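Local coordinates for CRISPR protein (Archaeoglobus fulgidus, PDB 4MJK) that probably serves as a Cas5-family subunit of the type I-A CRISPR Cascade complex, taking part in RNA-guided defence against invading nucleic acids, at residues K127-L132 with T176-P181. Residues are numbered along the deposited sequence; the frame is centred on the assembly and turned at random.
Sequences KIRWFL and TDYSFP
Phe131 sets the CD2 edge of its ring over one face of Tyr178, toward the rim: CD2 of Phe131 stands 4.0 Å from CE1 of Tyr178. Ring planes inclined at 60° and centroids 5.5 Å apart identify an edge-to-face pair. The nearest approach is aliphatic, CB of Phe131 lying 3.5 Å from CE2 of Tyr178. With CG anti to the backbone N (chi1 -175°), the Phe131 ring extends so that its CD2 edge comes over the rim of the tyrosine face, while CB itself stays against CE2. These contacts join the six-stranded antiparallel sheet containing strand 127-134, in this protein of the RAMP-like Cas5 family, to the loop leading into strand 180-181 of a smaller sheet. That loop begins with an ST turn, in which Tyr178 N donates to Thr176 OG1 (3.1 Å, N-H...O angle 160°). At the far end of the tyrosine, OH meets the aliphatic part of Arg129, 3.3 Å from its CD; the arginine chain then bends at chi3 and its NE forms a salt bridge with Asp7. The hydroxyl itself is hydrogen-bonded to Glu258 OE1. A leucine in place of Tyr178 would probably leave the Phe131 edge without its aromatic face and Glu258 without the phenol partner. Leu5 and Lys72 also touch the tyrosine side chain.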
loop_
_atom_site.group_PDB
_atom_site.type_symbol
_atom_site.label_atom_id
_atom_site.label_comp_id
_atom_site.label_asym_id
_atom_site.label_seq_id
_atom_site.Cartn_x
_atom_site.Cartn_y
_atom_site.Cartn_z
ATOM N N LYS A 127 -8.900 -8.689 1.255
ATOM C CA LYS A 127 -10.192 -8.581 1.910
ATOM C C LYS A 127 -10.146 -9.055 3.360
ATOM O O LYS A 127 -9.463 -10.023 3.679
ATOM C CB LYS A 127 -11.236 -9.415 1.157
ATOM C CG LYS A 127 -11.650 -8.817 -0.183
ATOM C CD LYS A 127 -12.817 -9.600 -0.785
ATOM C CE LYS A 127 -12.414 -11.040 -1.070
ATOM N NZ LYS A 127 -13.602 -11.936 -1.283
ATOM N N ILE A 128 -10.889 -8.363 4.217
ATOM C CA ILE A 128 -11.055 -8.752 5.617
ATOM C C ILE A 128 -12.547 -8.818 5.937
ATOM O O ILE A 128 -13.310 -7.982 5.456
ATOM C CB ILE A 128 -10.381 -7.715 6.573
ATOM C CG1 ILE A 128 -8.866 -7.680 6.331
ATOM C CG2 ILE A 128 -10.701 -8.060 8.045
ATOM C CD1 ILE A 128 -8.136 -6.621 7.140
ATOM N N ARG A 129 -12.965 -9.821 6.710
ATOM C CA ARG A 129 -14.355 -9.924 7.141
ATOM C C ARG A 129 -14.493 -9.562 8.622
ATOM O O ARG A 129 -13.761 -10.102 9.470
ATOM C CB ARG A 129 -14.905 -11.338 6.898
ATOM C CG ARG A 129 -16.363 -11.520 7.386
ATOM C CD ARG A 129 -16.954 -12.902 7.009
ATOM N NE ARG A 129 -16.933 -13.105 5.562
ATOM C CZ ARG A 129 -16.853 -14.294 4.973
ATOM N NH1 ARG A 129 -16.792 -15.393 5.710
ATOM N NH2 ARG A 129 -16.831 -14.390 3.650
ATOM N N TRP A 130 -15.423 -8.661 8.928
ATOM C CA TRP A 130 -15.762 -8.335 10.312
ATOM C C TRP A 130 -17.078 -8.995 10.704
ATOM O O TRP A 130 -17.995 -9.124 9.884
ATOM C CB TRP A 130 -15.887 -6.825 10.523
ATOM C CG TRP A 130 -14.601 -6.139 10.892
ATOM C CD1 TRP A 130 -14.131 -5.881 12.151
ATOM C CD2 TRP A 130 -13.632 -5.604 9.983
ATOM N NE1 TRP A 130 -12.919 -5.218 12.082
ATOM C CE2 TRP A 130 -12.591 -5.041 10.761
ATOM C CE3 TRP A 130 -13.541 -5.554 8.591
ATOM C CZ2 TRP A 130 -11.465 -4.438 10.186
ATOM C CZ3 TRP A 130 -12.425 -4.931 8.016
ATOM C CH2 TRP A 130 -11.400 -4.393 8.813
ATOM N N PHE A 131 -17.158 -9.415 11.962
ATOM C CA PHE A 131 -18.365 -10.004 12.520
ATOM C C PHE A 131 -18.621 -9.201 13.784
ATOM O O PHE A 131 -17.853 -9.289 14.759
ATOM C CB PHE A 131 -18.123 -11.499 12.812
ATOM C CG PHE A 131 -19.343 -12.264 13.291
ATOM C CD1 PHE A 131 -20.584 -11.661 13.386
ATOM C CD2 PHE A 131 -19.228 -13.608 13.637
ATOM C CE1 PHE A 131 -21.699 -12.385 13.829
ATOM C CE2 PHE A 131 -20.348 -14.341 14.069
ATOM C CZ PHE A 131 -21.577 -13.720 14.164
ATOM N N LEU A 132 -19.669 -8.379 13.739
ATOM C CA LEU A 132 -20.062 -7.535 14.854
ATOM C C LEU A 132 -21.381 -8.045 15.411
ATOM O O LEU A 132 -22.247 -8.505 14.652
ATOM C CB LEU A 132 -20.226 -6.072 14.412
ATOM C CG LEU A 132 -18.929 -5.248 14.296
ATOM C CD1 LEU A 132 -18.088 -5.754 13.140
ATOM C CD2 LEU A 132 -19.229 -3.758 14.124
ATOM N N THR A 176 -13.192 -21.138 16.729
ATOM C CA THR A 176 -13.361 -19.831 16.082
ATOM C C THR A 176 -12.208 -19.575 15.139
ATOM O O THR A 176 -11.092 -20.033 15.377
ATOM C CB THR A 176 -13.501 -18.648 17.099
ATOM O OG1 THR A 176 -13.794 -17.427 16.395
ATOM C CG2 THR A 176 -12.225 -18.448 17.917
ATOM N N ASP A 177 -12.492 -18.890 14.041
ATOM C CA ASP A 177 -11.440 -18.415 13.159
ATOM C C ASP A 177 -11.457 -16.885 13.093
ATOM O O ASP A 177 -10.824 -16.291 12.227
ATOM C CB ASP A 177 -11.507 -19.072 11.765
ATOM C CG ASP A 177 -12.843 -18.901 11.088
ATOM O OD1 ASP A 177 -13.635 -18.050 11.502
ATOM O OD2 ASP A 177 -13.103 -19.613 10.099
ATOM N N TYR A 178 -12.165 -16.263 14.039
ATOM C CA TYR A 178 -12.128 -14.804 14.211
ATOM C C TYR A 178 -11.255 -14.378 15.376
ATOM O O TYR A 178 -11.128 -15.108 16.366
ATOM C CB TYR A 178 -13.523 -14.268 14.487
ATOM C CG TYR A 178 -14.427 -14.245 13.289
ATOM C CD1 TYR A 178 -15.228 -15.339 12.988
ATOM C CD2 TYR A 178 -14.499 -13.122 12.479
ATOM C CE1 TYR A 178 -16.081 -15.330 11.899
ATOM C CE2 TYR A 178 -15.341 -13.096 11.379
ATOM C CZ TYR A 178 -16.137 -14.206 11.104
ATOM O OH TYR A 178 -16.977 -14.197 10.030
ATOM N N SER A 179 -10.699 -13.171 15.281
ATOM C CA SER A 179 -9.991 -12.576 16.403
ATOM C C SER A 179 -10.902 -12.556 17.627
ATOM O O SER A 179 -12.132 -12.578 17.502
ATOM C CB SER A 179 -9.531 -11.149 16.046
ATOM O OG SER A 179 -10.653 -10.276 15.907
ATOM N N PHE A 180 -10.311 -12.511 18.816
ATOM C CA PHE A 180 -11.105 -12.444 20.028
ATOM C C PHE A 180 -10.346 -11.780 21.162
ATOM O O PHE A 180 -9.124 -11.840 21.219
ATOM C CB PHE A 180 -11.541 -13.843 20.455
ATOM C CG PHE A 180 -10.399 -14.814 20.629
ATOM C CD1 PHE A 180 -9.934 -15.563 19.547
ATOM C CD2 PHE A 180 -9.799 -14.988 21.878
ATOM C CE1 PHE A 180 -8.902 -16.462 19.700
ATOM C CE2 PHE A 180 -8.759 -15.898 22.042
ATOM C CZ PHE A 180 -8.308 -16.626 20.951
ATOM N N PRO A 181 -11.079 -11.159 22.090
ATOM C CA PRO A 181 -10.401 -10.559 23.240
ATOM C C PRO A 181 -9.845 -11.658 24.147
ATOM O O PRO A 181 -10.507 -12.663 24.415
ATOM C CB PRO A 181 -11.511 -9.758 23.930
ATOM C CG PRO A 181 -12.778 -10.433 23.525
ATOM C CD PRO A 181 -12.550 -11.047 22.165
#